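Local coordinates for protein TbpB (PDB 3HOL) that probably binds host transferrin at the bacterial cell surface, as a lipoprotein component of the receptor used for iron acquisition, at residues 88-93 with 98-103; 146-151 with 157-162; 73-78 with 125-130; 48-53 with 60-65. All coordinates share one frame; numbering follows the deposited sequence.

Contact 1 of 4, residues 88-93 with 98-103; sequences YVIDGE and NEKGYV
Residues 88-93 and 98-103 form the end of the beta hairpin made by strands 84-91 and 101-107, with Val89 facing Tyr102 as an antiparallel hydrogen-bonded pair. Val89 N bonds to Tyr102 O at 2.9 Å and Tyr102 N to Val89 O at 2.8 Å. Two residues nearer the turn, Asp91 N bonds to Lys100 O at 2.8 Å. Between them Ile90 faces Gly101 in a non-hydrogen-bonded pair, CA of Ile90 4.1 Å from CA of Gly101, where a side chain on the glycine would run into Val89 O and Ile90 CA. The Lys100 chain starts off anti to its own N, then bends at chi2 (67°), which brings the amine to the backbone of the other strand; NZ reaches Asp91 O at 3.0 Å and also forms a salt bridge with Asp163. Asp91 OD1 accepts from Glu93 N at 3.0 Å, from above the carboxylate plane, making an Asx turn as the strand ends. The same carboxylate takes backbone N-H groups from Asn70 and Tyr71. Strand 84-91 is flanked by strand 72-74, through Tyr88 with Lys75 and Ile90 with Asp73, while Val103 pairs with Val32 of strand 29-33.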
loop_
_atom_site.group_PDB
_atom_site.type_symbol
_atom_site.label_atom_id
_atom_site.label_comp_id
_atom_site.label_asym_id
_atom_site.label_seq_id
_atom_site.Cartn_x
_atom_site.Cartn_y
_atom_site.Cartn_z
ATOM N N TYR A 88 -8.587 13.675 -15.931
ATOM C CA TYR A 88 -7.702 14.055 -17.021
ATOM C C TYR A 88 -7.278 15.513 -16.813
ATOM O O TYR A 88 -7.899 16.247 -16.031
ATOM C CB TYR A 88 -8.437 13.894 -18.371
ATOM C CG TYR A 88 -9.837 14.517 -18.400
ATOM C CD1 TYR A 88 -10.018 15.918 -18.516
ATOM C CD2 TYR A 88 -10.976 13.709 -18.277
ATOM C CE1 TYR A 88 -11.318 16.476 -18.496
ATOM C CE2 TYR A 88 -12.283 14.259 -18.294
ATOM C CZ TYR A 88 -12.423 15.630 -18.412
ATOM O OH TYR A 88 -13.675 16.132 -18.431
ATOM N N VAL A 89 -6.226 15.906 -17.523
ATOM C CA VAL A 89 -5.698 17.258 -17.540
ATOM C C VAL A 89 -5.428 17.434 -19.039
ATOM O O VAL A 89 -4.475 16.872 -19.558
ATOM C CB VAL A 89 -4.360 17.368 -16.717
ATOM C CG1 VAL A 89 -3.662 18.757 -16.893
ATOM C CG2 VAL A 89 -4.607 17.112 -15.261
ATOM N N ILE A 90 -6.305 18.130 -19.753
ATOM C CA ILE A 90 -6.138 18.233 -21.213
ATOM C C ILE A 90 -6.340 19.654 -21.745
ATOM O O ILE A 90 -6.872 20.538 -21.047
ATOM C CB ILE A 90 -7.072 17.299 -21.995
ATOM C CG1 ILE A 90 -8.555 17.714 -21.815
ATOM C CG2 ILE A 90 -6.819 15.783 -21.640
ATOM C CD1 ILE A 90 -9.624 16.840 -22.598
ATOM N N ASP A 91 -5.879 19.869 -22.969
ATOM C CA ASP A 91 -6.226 21.086 -23.715
ATOM C C ASP A 91 -7.523 20.809 -24.422
ATOM O O ASP A 91 -7.565 19.963 -25.329
ATOM C CB ASP A 91 -5.121 21.405 -24.739
ATOM C CG ASP A 91 -5.218 22.832 -25.280
ATOM O OD1 ASP A 91 -6.312 23.419 -25.218
ATOM O OD2 ASP A 91 -4.180 23.368 -25.737
ATOM N N GLY A 92 -8.589 21.504 -24.023
ATOM C CA GLY A 92 -9.885 21.333 -24.710
ATOM C C GLY A 92 -10.021 22.073 -26.038
ATOM O O GLY A 92 -11.046 22.002 -26.703
ATOM N N GLU A 93 -8.985 22.799 -26.432
ATOM C CA GLU A 93 -8.957 23.452 -27.756
ATOM C C GLU A 93 -7.558 23.173 -28.315
ATOM O O GLU A 93 -6.782 24.079 -28.692
ATOM C CB GLU A 93 -9.239 24.963 -27.617
ATOM C CG GLU A 93 -10.725 25.282 -27.409
ATOM C CD GLU A 93 -10.981 26.771 -27.094
ATOM O OE1 GLU A 93 -10.099 27.607 -27.330
ATOM O OE2 GLU A 93 -12.053 27.108 -26.584
ATOM N N ASN A 98 1.707 21.155 -29.863
ATOM C CA ASN A 98 1.765 21.212 -28.400
ATOM C C ASN A 98 1.097 19.936 -27.843
ATOM O O ASN A 98 0.428 19.216 -28.581
ATOM C CB ASN A 98 1.157 22.496 -27.863
ATOM C CG ASN A 98 2.113 23.700 -27.990
ATOM O OD1 ASN A 98 3.283 23.570 -28.396
ATOM N ND2 ASN A 98 1.635 24.847 -27.603
ATOM N N GLU A 99 1.338 19.635 -26.579
ATOM C CA GLU A 99 0.805 18.386 -26.000
ATOM C C GLU A 99 -0.698 18.464 -25.806
ATOM O O GLU A 99 -1.229 19.557 -25.619
ATOM C CB GLU A 99 1.505 18.085 -24.689
ATOM C CG GLU A 99 1.236 19.057 -23.560
ATOM C CD GLU A 99 1.905 18.582 -22.249
ATOM O OE1 GLU A 99 2.722 17.632 -22.280
ATOM O OE2 GLU A 99 1.591 19.152 -21.200
ATOM N N LYS A 100 -1.369 17.320 -25.898
ATOM C CA LYS A 100 -2.815 17.238 -25.607
ATOM C C LYS A 100 -3.165 17.142 -24.079
ATOM O O LYS A 100 -4.182 17.704 -23.622
ATOM C CB LYS A 100 -3.446 16.089 -26.412
ATOM C CG LYS A 100 -4.896 15.759 -26.073
ATOM C CD LYS A 100 -5.906 16.891 -26.456
ATOM C CE LYS A 100 -7.320 16.404 -26.223
ATOM N NZ LYS A 100 -8.304 17.427 -26.651
ATOM N N GLY A 101 -2.341 16.420 -23.309
ATOM C CA GLY A 101 -2.550 16.278 -21.868
ATOM C C GLY A 101 -2.329 14.862 -21.346
ATOM O O GLY A 101 -1.546 14.065 -21.923
ATOM N N TYR A 102 -3.023 14.553 -20.245
ATOM C CA TYR A 102 -2.752 13.363 -19.455
ATOM C C TYR A 102 -4.024 12.788 -18.855
ATOM O O TYR A 102 -5.000 13.520 -18.626
ATOM C CB TYR A 102 -1.777 13.682 -18.301
ATOM C CG TYR A 102 -0.472 14.287 -18.764
ATOM C CD1 TYR A 102 0.623 13.469 -19.012
ATOM C CD2 TYR A 102 -0.343 15.677 -18.976
ATOM C CE1 TYR A 102 1.817 14.000 -19.452
ATOM C CE2 TYR A 102 0.868 16.216 -19.440
ATOM C CZ TYR A 102 1.929 15.362 -19.659
ATOM O OH TYR A 102 3.135 15.844 -20.130
ATOM N N VAL A 103 -3.979 11.482 -18.592
ATOM C CA VAL A 103 -5.075 10.744 -17.906
ATOM C C VAL A 103 -4.410 10.036 -16.713
ATOM O O VAL A 103 -3.288 9.473 -16.849
ATOM C CB VAL A 103 -5.767 9.753 -18.876
ATOM C CG1 VAL A 103 -6.905 8.934 -18.169
ATOM C CG2 VAL A 103 -6.358 10.532 -20.123
HETATM O O HOH W 1 -1.642 22.414 -25.712
#

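Contact 2 of 4, residues 146-151 with 157-162; sequences DDYYTK and VGLVSG
Tyr148 offers one face of its ring to Leu159, whose CD1 methyl lies 4.0 Å from the ring centroid, 28° off the normal: a CH-pi contact. That methyl sits nearest the CD1-CE1 side, 3.7 Å from Tyr148 CD1. The second methyl, CD2, continues along the ring toward the phenol end, 3.9 Å from Tyr148 CZ, so the two branches of the leucine fork span much of one side of the ring. The two side chains cross at about a right angle. Leu159 gets there with CG anti to its N (chi1 171°), which sends the fork out from the backbone toward the tyrosine. On the ring's other face lies Asp147 CB, 3.4 Å above the plane and displaced toward the rim, so the ring is held between its own chain neighbour and the leucine. A looser touch is made by Tyr149, whose CD2 edge comes to within 4.4 Å of Gly162 O, near the ring plane. No hydrogen bond joins the two segments; the contact is apolar packing within the long loop between strands 119-133 and 171-178. The His169 ring also meets Tyr148, its plane nearly parallel. Residues 157-162 run beside strand 119-133, where Leu159 bonds to Ser130 and Ser161 to Phe128, while Val160 packs on Tyr88 and Ile90 of strand 84-91.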
loop_
_atom_site.group_PDB
_atom_site.type_symbol
_atom_site.label_atom_id
_atom_site.label_comp_id
_atom_site.label_asym_id
_atom_site.label_seq_id
_atom_site.Cartn_x
_atom_site.Cartn_y
_atom_site.Cartn_z
ATOM N N ASP A 146 -21.693 16.010 -32.933
ATOM C CA ASP A 146 -22.655 15.923 -31.815
ATOM C C ASP A 146 -22.073 15.118 -30.646
ATOM O O ASP A 146 -22.611 15.168 -29.527
ATOM C CB ASP A 146 -23.976 15.304 -32.245
ATOM C CG ASP A 146 -24.623 16.050 -33.427
ATOM O OD1 ASP A 146 -24.383 17.249 -33.557
ATOM O OD2 ASP A 146 -25.376 15.419 -34.189
ATOM N N ASP A 147 -20.980 14.396 -30.919
ATOM C CA ASP A 147 -20.357 13.475 -29.928
ATOM C C ASP A 147 -19.156 14.080 -29.223
ATOM O O ASP A 147 -19.004 13.870 -28.004
ATOM C CB ASP A 147 -19.923 12.154 -30.570
ATOM C CG ASP A 147 -21.084 11.316 -31.007
ATOM O OD1 ASP A 147 -21.717 10.701 -30.131
ATOM O OD2 ASP A 147 -21.372 11.283 -32.231
ATOM N N TYR A 148 -18.307 14.796 -29.976
ATOM C CA TYR A 148 -17.008 15.300 -29.456
ATOM C C TYR A 148 -16.717 16.758 -29.836
ATOM O O TYR A 148 -17.258 17.267 -30.845
ATOM C CB TYR A 148 -15.849 14.427 -29.943
ATOM C CG TYR A 148 -16.061 12.950 -29.689
ATOM C CD1 TYR A 148 -15.912 12.421 -28.399
ATOM C CD2 TYR A 148 -16.403 12.078 -30.732
ATOM C CE1 TYR A 148 -16.102 11.063 -28.141
ATOM C CE2 TYR A 148 -16.618 10.680 -30.475
ATOM C CZ TYR A 148 -16.443 10.203 -29.179
ATOM O OH TYR A 148 -16.637 8.874 -28.894
ATOM N N TYR A 149 -15.877 17.406 -29.037
ATOM C CA TYR A 149 -15.480 18.795 -29.287
ATOM C C TYR A 149 -14.274 18.894 -30.228
ATOM O O TYR A 149 -13.562 19.914 -30.239
ATOM C CB TYR A 149 -15.153 19.521 -27.971
ATOM C CG TYR A 149 -16.262 19.605 -26.957
ATOM C CD1 TYR A 149 -17.312 20.512 -27.101
ATOM C CD2 TYR A 149 -16.224 18.811 -25.803
ATOM C CE1 TYR A 149 -18.329 20.586 -26.144
ATOM C CE2 TYR A 149 -17.214 18.872 -24.856
ATOM C CZ TYR A 149 -18.259 19.766 -25.023
ATOM O OH TYR A 149 -19.204 19.799 -24.041
ATOM N N THR A 150 -14.011 17.848 -31.003
ATOM C CA THR A 150 -12.861 17.855 -31.924
ATOM C C THR A 150 -13.218 17.034 -33.168
ATOM O O THR A 150 -14.251 16.389 -33.182
ATOM C CB THR A 150 -11.551 17.325 -31.203
ATOM O OG1 THR A 150 -10.381 17.618 -31.994
ATOM C CG2 THR A 150 -11.656 15.833 -30.883
ATOM N N LYS A 151 -12.388 17.117 -34.212
ATOM C CA LYS A 151 -12.524 16.337 -35.463
ATOM C C LYS A 151 -11.359 15.356 -35.595
ATOM O O LYS A 151 -10.354 15.482 -34.872
ATOM C CB LYS A 151 -12.512 17.281 -36.692
ATOM C CG LYS A 151 -13.656 18.297 -36.719
ATOM C CD LYS A 151 -13.619 19.264 -37.963
ATOM C CE LYS A 151 -12.361 20.189 -37.934
ATOM N NZ LYS A 151 -12.423 21.294 -38.912
ATOM N N VAL A 157 -4.328 12.659 -32.861
ATOM C CA VAL A 157 -4.292 12.865 -31.402
ATOM C C VAL A 157 -5.237 11.879 -30.709
ATOM O O VAL A 157 -6.398 11.728 -31.114
ATOM C CB VAL A 157 -4.744 14.294 -31.048
ATOM C CG1 VAL A 157 -4.815 14.502 -29.515
ATOM C CG2 VAL A 157 -3.816 15.336 -31.683
ATOM N N GLY A 158 -4.776 11.246 -29.636
ATOM C CA GLY A 158 -5.621 10.271 -28.944
ATOM C C GLY A 158 -6.933 10.936 -28.552
ATOM O O GLY A 158 -6.931 12.110 -28.154
ATOM N N LEU A 159 -8.038 10.194 -28.665
ATOM C CA LEU A 159 -9.310 10.613 -28.105
ATOM C C LEU A 159 -9.328 10.467 -26.579
ATOM O O LEU A 159 -9.018 9.381 -26.064
ATOM C CB LEU A 159 -10.425 9.748 -28.660
ATOM C CG LEU A 159 -11.832 9.899 -28.038
ATOM C CD1 LEU A 159 -12.398 11.309 -28.263
ATOM C CD2 LEU A 159 -12.775 8.879 -28.636
ATOM N N VAL A 160 -9.738 11.526 -25.871
ATOM C CA VAL A 160 -9.849 11.516 -24.403
ATOM C C VAL A 160 -11.326 11.568 -23.993
ATOM O O VAL A 160 -12.118 12.211 -24.677
ATOM C CB VAL A 160 -9.117 12.718 -23.777
ATOM C CG1 VAL A 160 -8.915 12.531 -22.261
ATOM C CG2 VAL A 160 -7.700 12.885 -24.417
ATOM N N SER A 161 -11.695 10.911 -22.883
ATOM C CA SER A 161 -13.076 11.011 -22.361
ATOM C C SER A 161 -13.500 12.494 -22.210
ATOM O O SER A 161 -14.664 12.840 -22.423
ATOM C CB SER A 161 -13.206 10.323 -20.990
ATOM O OG SER A 161 -12.094 10.692 -20.166
ATOM N N GLY A 162 -12.542 13.353 -21.876
ATOM C CA GLY A 162 -12.798 14.787 -21.707
ATOM C C GLY A 162 -13.069 15.529 -23.006
ATOM O O GLY A 162 -13.521 16.675 -22.998
#

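Contact 3 of 4, residues 73-78 with 125-130; sequences DIKTKD and SWDFTS
The carboxylate of Asp127 is the flat group that takes the contact, and the ammonium of Lys75 comes to it at OD2, on the syn lone pair, the side of the other oxygen. Lys75 NZ lies 2.7 Å from Asp127 OD2 in a hydrogen-bonded salt bridge. The methylenes behind it run close to the same oxygen, Lys75 CD at 3.5 Å from Asp127 OD2. The two side chains approach from opposite directions: the lysine is fully extended, with CG anti to its N (chi1 -166°) and every later torsion near 180°, so its whole length is spent on bridging a gap of 9.8 Å between the CA atoms of Lys75 and Asp127. Ser125 OG stands 3.1 Å from Lys75 NZ. A water accepts from Lys75 NZ at 3.1 Å and lies 2.7 Å from Trp126 O. The other carboxylate oxygen, Asp127 OD1, is bonded to Ser161 OG, and the ring of Tyr88 packs against both Lys75 and Asp127. With one oxygen given to the lysine and the other to a serine, the buried aspartate is well fixed in rotation, and its pairing with an ammonium would probably keep it ionised, pinning the edge of the five-stranded sheet to barrel strand 119-133.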
loop_
_atom_site.group_PDB
_atom_site.type_symbol
_atom_site.label_atom_id
_atom_site.label_comp_id
_atom_site.label_asym_id
_atom_site.label_seq_id
_atom_site.Cartn_x
_atom_site.Cartn_y
_atom_site.Cartn_z
ATOM N N ASP A 73 -8.315 22.176 -19.415
ATOM C CA ASP A 73 -9.512 21.487 -18.945
ATOM C C ASP A 73 -9.108 20.348 -18.018
ATOM O O ASP A 73 -8.743 19.271 -18.462
ATOM C CB ASP A 73 -10.347 20.995 -20.120
ATOM C CG ASP A 73 -11.660 20.348 -19.671
ATOM O OD1 ASP A 73 -11.885 20.184 -18.444
ATOM O OD2 ASP A 73 -12.457 19.998 -20.547
ATOM N N ILE A 74 -9.135 20.644 -16.719
ATOM C CA ILE A 74 -8.788 19.683 -15.673
ATOM C C ILE A 74 -10.101 19.159 -15.113
ATOM O O ILE A 74 -10.970 19.946 -14.699
ATOM C CB ILE A 74 -8.001 20.386 -14.556
ATOM C CG1 ILE A 74 -6.635 20.832 -15.113
ATOM C CG2 ILE A 74 -7.828 19.474 -13.259
ATOM C CD1 ILE A 74 -5.977 21.845 -14.232
ATOM N N LYS A 75 -10.284 17.851 -15.146
ATOM C CA LYS A 75 -11.585 17.322 -14.737
ATOM C C LYS A 75 -11.774 17.691 -13.287
ATOM O O LYS A 75 -10.863 17.566 -12.488
ATOM C CB LYS A 75 -11.645 15.818 -14.860
ATOM C CG LYS A 75 -13.113 15.283 -14.760
ATOM C CD LYS A 75 -13.102 13.750 -14.562
ATOM C CE LYS A 75 -14.520 13.188 -14.549
ATOM N NZ LYS A 75 -14.447 11.719 -14.250
ATOM N N THR A 76 -12.970 18.156 -12.974
ATOM C CA THR A 76 -13.321 18.655 -11.648
ATOM C C THR A 76 -13.120 17.595 -10.535
ATOM O O THR A 76 -13.151 16.381 -10.804
ATOM C CB THR A 76 -14.784 19.193 -11.675
ATOM O OG1 THR A 76 -15.043 19.950 -10.488
ATOM C CG2 THR A 76 -15.765 18.045 -11.727
ATOM N N LYS A 77 -12.882 18.064 -9.315
ATOM C CA LYS A 77 -12.701 17.212 -8.159
ATOM C C LYS A 77 -14.065 16.879 -7.545
ATOM O O LYS A 77 -14.851 17.786 -7.249
ATOM C CB LYS A 77 -11.857 17.954 -7.126
ATOM C CG LYS A 77 -11.379 17.088 -5.965
ATOM C CD LYS A 77 -10.345 17.868 -5.127
ATOM C CE LYS A 77 -9.798 17.039 -3.954
ATOM N NZ LYS A 77 -10.722 17.019 -2.790
ATOM N N ASP A 78 -14.361 15.588 -7.395
ATOM C CA ASP A 78 -15.602 15.156 -6.782
ATOM C C ASP A 78 -15.490 15.327 -5.252
ATOM O O ASP A 78 -14.710 14.639 -4.607
ATOM C CB ASP A 78 -15.895 13.705 -7.191
ATOM C CG ASP A 78 -17.190 13.141 -6.580
ATOM O OD1 ASP A 78 -17.740 13.708 -5.594
ATOM O OD2 ASP A 78 -17.664 12.094 -7.101
ATOM N N SER A 125 -16.821 7.014 -11.526
ATOM C CA SER A 125 -16.688 7.324 -12.949
ATOM C C SER A 125 -15.512 6.580 -13.524
ATOM O O SER A 125 -14.809 5.881 -12.814
ATOM C CB SER A 125 -16.431 8.821 -13.173
ATOM O OG SER A 125 -15.175 9.203 -12.588
ATOM N N TRP A 126 -15.328 6.708 -14.832
ATOM C CA TRP A 126 -14.098 6.233 -15.441
ATOM C C TRP A 126 -13.760 7.253 -16.538
ATOM O O TRP A 126 -14.607 8.086 -16.881
ATOM C CB TRP A 126 -14.229 4.796 -15.952
ATOM C CG TRP A 126 -15.242 4.545 -17.116
ATOM C CD1 TRP A 126 -16.627 4.530 -17.035
ATOM C CD2 TRP A 126 -14.922 4.213 -18.469
ATOM N NE1 TRP A 126 -17.172 4.245 -18.279
ATOM C CE2 TRP A 126 -16.147 4.051 -19.169
ATOM C CE3 TRP A 126 -13.714 4.073 -19.171
ATOM C CZ2 TRP A 126 -16.200 3.750 -20.527
ATOM C CZ3 TRP A 126 -13.764 3.761 -20.540
ATOM C CH2 TRP A 126 -15.014 3.605 -21.201
ATOM N N ASP A 127 -12.509 7.222 -16.999
ATOM C CA ASP A 127 -11.980 8.122 -18.003
ATOM C C ASP A 127 -10.964 7.310 -18.803
ATOM O O ASP A 127 -10.573 6.217 -18.368
ATOM C CB ASP A 127 -11.282 9.306 -17.304
ATOM C CG ASP A 127 -12.291 10.333 -16.787
ATOM O OD1 ASP A 127 -12.885 11.007 -17.639
ATOM O OD2 ASP A 127 -12.460 10.444 -15.540
ATOM N N PHE A 128 -10.515 7.841 -19.939
ATOM C CA PHE A 128 -9.646 7.088 -20.831
ATOM C C PHE A 128 -8.948 8.012 -21.780
ATOM O O PHE A 128 -9.396 9.164 -22.003
ATOM C CB PHE A 128 -10.430 6.047 -21.692
ATOM C CG PHE A 128 -11.502 6.660 -22.602
ATOM C CD1 PHE A 128 -11.187 7.104 -23.891
ATOM C CD2 PHE A 128 -12.828 6.753 -22.182
ATOM C CE1 PHE A 128 -12.181 7.679 -24.718
ATOM C CE2 PHE A 128 -13.809 7.325 -22.996
ATOM C CZ PHE A 128 -13.472 7.782 -24.271
ATOM N N THR A 129 -7.873 7.483 -22.368
ATOM C CA THR A 129 -7.350 8.061 -23.619
ATOM C C THR A 129 -7.145 6.928 -24.617
ATOM O O THR A 129 -6.708 5.836 -24.224
ATOM C CB THR A 129 -6.043 8.914 -23.449
ATOM O OG1 THR A 129 -5.565 9.318 -24.749
ATOM C CG2 THR A 129 -4.882 8.135 -22.701
ATOM N N SER A 130 -7.527 7.136 -25.876
ATOM C CA SER A 130 -7.143 6.124 -26.882
ATOM C C SER A 130 -5.692 6.339 -27.320
ATOM O O SER A 130 -5.007 7.255 -26.858
ATOM C CB SER A 130 -8.094 6.139 -28.080
ATOM O OG SER A 130 -7.747 7.234 -28.920
HETATM O O HOH W 2 -15.912 10.404 -16.644
#

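Contact 4 of 4, residues 48-53 with 60-65; sequences DIEVIT and VPYKAN
Glu50 and Tyr62 meet through their polar ends: Tyr62 OH donates to Glu50 OE1 at 2.6 Å, where it meets the syn lone pair of that oxygen. Glu50 OE2 is also near, 3.1 Å from Tyr62 OH. OE1 lies at the edge of the phenol ring and in its plane, while the carboxylate plane is turned 31° from that of the ring. Glu50 has CG anti to its carbonyl carbon (chi1 -54°) and is extended beyond it, which carries the carboxylate across to the tyrosine. The tyrosine is presented by a type II beta turn from Val60 to Lys63, closed by a 3.3 Å bond from Lys63 N to Val60 O, with Tyr62 third and at positive phi. This turn packs against the five-stranded sheet of the N-terminal lobe, probably its handle domain, in which strand 50-52 is an outermost strand. The ring of Tyr62 stacks on Tyr102 of strand 101-107. Two residues along the edge strand, Ile52 CG1 is anti to its carbonyl carbon (chi1 -65°) and the chain then straight, carrying CD1 to 3.7 Å from Pro61 CG, the side chains crossing at about a right angle. Pro61 rests further on Val31 and Tyr104.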
loop_
_atom_site.group_PDB
_atom_site.type_symbol
_atom_site.label_atom_id
_atom_site.label_comp_id
_atom_site.label_asym_id
_atom_site.label_seq_id
_atom_site.Cartn_x
_atom_site.Cartn_y
_atom_site.Cartn_z
ATOM N N ASP A 48 4.923 4.704 -21.875
ATOM C CA ASP A 48 5.539 5.596 -20.896
ATOM C C ASP A 48 4.584 5.919 -19.759
ATOM O O ASP A 48 4.491 7.051 -19.339
ATOM C CB ASP A 48 6.020 6.912 -21.531
ATOM C CG ASP A 48 7.150 6.707 -22.505
ATOM O OD1 ASP A 48 7.993 5.819 -22.246
ATOM O OD2 ASP A 48 7.197 7.435 -23.528
ATOM N N ILE A 49 3.894 4.912 -19.258
ATOM C CA ILE A 49 3.047 5.102 -18.076
ATOM C C ILE A 49 3.943 5.430 -16.865
ATOM O O ILE A 49 4.972 4.772 -16.667
ATOM C CB ILE A 49 2.214 3.857 -17.808
ATOM C CG1 ILE A 49 1.285 3.580 -19.018
ATOM C CG2 ILE A 49 1.410 4.073 -16.547
ATOM C CD1 ILE A 49 0.738 2.166 -19.089
ATOM N N GLU A 50 3.578 6.433 -16.071
ATOM C CA GLU A 50 4.471 6.906 -15.020
ATOM C C GLU A 50 3.827 6.720 -13.676
ATOM O O GLU A 50 2.605 6.949 -13.508
ATOM C CB GLU A 50 4.733 8.396 -15.160
ATOM C CG GLU A 50 5.245 8.868 -16.487
ATOM C CD GLU A 50 5.560 10.364 -16.450
ATOM O OE1 GLU A 50 4.827 11.126 -15.774
ATOM O OE2 GLU A 50 6.567 10.771 -17.076
ATOM N N VAL A 51 4.629 6.316 -12.703
ATOM C CA VAL A 51 4.128 6.157 -11.338
ATOM C C VAL A 51 3.870 7.516 -10.692
ATOM O O VAL A 51 4.600 8.455 -10.899
ATOM C CB VAL A 51 5.082 5.265 -10.448
ATOM C CG1 VAL A 51 6.518 5.669 -10.568
ATOM C CG2 VAL A 51 4.702 5.340 -8.997
ATOM N N ILE A 52 2.812 7.611 -9.901
ATOM C CA ILE A 52 2.601 8.764 -9.044
ATOM C C ILE A 52 2.977 8.423 -7.588
ATOM O O ILE A 52 2.514 7.397 -7.051
ATOM C CB ILE A 52 1.111 9.194 -9.080
ATOM C CG1 ILE A 52 0.753 9.681 -10.485
ATOM C CG2 ILE A 52 0.857 10.317 -8.079
ATOM C CD1 ILE A 52 -0.724 10.113 -10.689
ATOM N N THR A 53 3.764 9.301 -6.962
ATOM C CA THR A 53 4.229 9.146 -5.557
ATOM C C THR A 53 3.599 10.152 -4.580
ATOM O O THR A 53 3.809 10.071 -3.371
ATOM C CB THR A 53 5.784 9.261 -5.481
ATOM O OG1 THR A 53 6.204 10.556 -5.922
ATOM C CG2 THR A 53 6.435 8.228 -6.359
ATOM N N VAL A 60 -3.120 17.788 -9.177
ATOM C CA VAL A 60 -3.330 17.006 -10.371
ATOM C C VAL A 60 -1.985 16.863 -11.112
ATOM O O VAL A 60 -1.225 17.835 -11.175
ATOM C CB VAL A 60 -4.406 17.675 -11.225
ATOM C CG1 VAL A 60 -4.758 16.856 -12.398
ATOM C CG2 VAL A 60 -5.689 17.838 -10.376
ATOM N N PRO A 61 -1.672 15.654 -11.651
ATOM C CA PRO A 61 -0.423 15.527 -12.390
ATOM C C PRO A 61 -0.294 16.585 -13.507
ATOM O O PRO A 61 -1.263 16.863 -14.203
ATOM C CB PRO A 61 -0.517 14.131 -13.010
ATOM C CG PRO A 61 -1.453 13.370 -12.185
ATOM C CD PRO A 61 -2.389 14.362 -11.531
ATOM N N TYR A 62 0.889 17.173 -13.670
ATOM C CA TYR A 62 1.165 18.108 -14.778
ATOM C C TYR A 62 0.330 19.383 -14.789
ATOM O O TYR A 62 0.205 20.065 -15.815
ATOM C CB TYR A 62 1.080 17.364 -16.133
ATOM C CG TYR A 62 2.195 16.340 -16.221
ATOM C CD1 TYR A 62 3.513 16.754 -16.405
ATOM C CD2 TYR A 62 1.939 14.975 -16.062
ATOM C CE1 TYR A 62 4.564 15.829 -16.459
ATOM C CE2 TYR A 62 2.973 14.026 -16.113
ATOM C CZ TYR A 62 4.290 14.476 -16.312
ATOM O OH TYR A 62 5.332 13.580 -16.366
ATOM N N LYS A 63 -0.236 19.720 -13.634
ATOM C CA LYS A 63 -0.978 20.965 -13.491
ATOM C C LYS A 63 -0.223 22.189 -14.071
ATOM O O LYS A 63 -0.832 23.014 -14.755
ATOM C CB LYS A 63 -1.309 21.241 -12.010
ATOM C CG LYS A 63 -1.677 22.703 -11.733
ATOM C CD LYS A 63 -3.056 23.039 -12.240
ATOM C CE LYS A 63 -3.483 24.482 -11.831
ATOM N NZ LYS A 63 -4.895 24.628 -12.273
ATOM N N ALA A 64 1.076 22.310 -13.774
ATOM C CA ALA A 64 1.868 23.462 -14.226
ATOM C C ALA A 64 1.907 23.543 -15.762
ATOM O O ALA A 64 1.752 24.634 -16.321
ATOM C CB ALA A 64 3.303 23.422 -13.649
ATOM N N ASN A 65 2.087 22.389 -16.409
ATOM C CA ASN A 65 2.089 22.276 -17.863
ATOM C C ASN A 65 0.815 22.863 -18.452
ATOM O O ASN A 65 0.843 23.508 -19.505
ATOM C CB ASN A 65 2.131 20.803 -18.286
ATOM C CG ASN A 65 3.531 20.240 -18.372
ATOM O OD1 ASN A 65 4.432 20.650 -17.638
ATOM N ND2 ASN A 65 3.718 19.268 -19.257
#

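Overall arrangement
From the N terminus, contact 4 comes first, closing a short loop between edge strand 50-52 and the turn before helix 63-66. The chain then enters strand 72-74, where contact 3 opens; it closes only at strand 119-133. Contact 1, the hairpin of strands 84-91 and 101-107, is nested inside that span. Contact 2 follows in series, within the loop after strand 119-133, and no two contacts cross. Contact 1 lies within the five-stranded sheet, and contact 4 holds a turn against its edge strand 50-52; contact 3 ties the other edge to the barrel, and contact 2 lies within a barrel loop that touches contacts 1 and 3. Contacts 2 and 4 stay about 12 Å apart at nearest atoms.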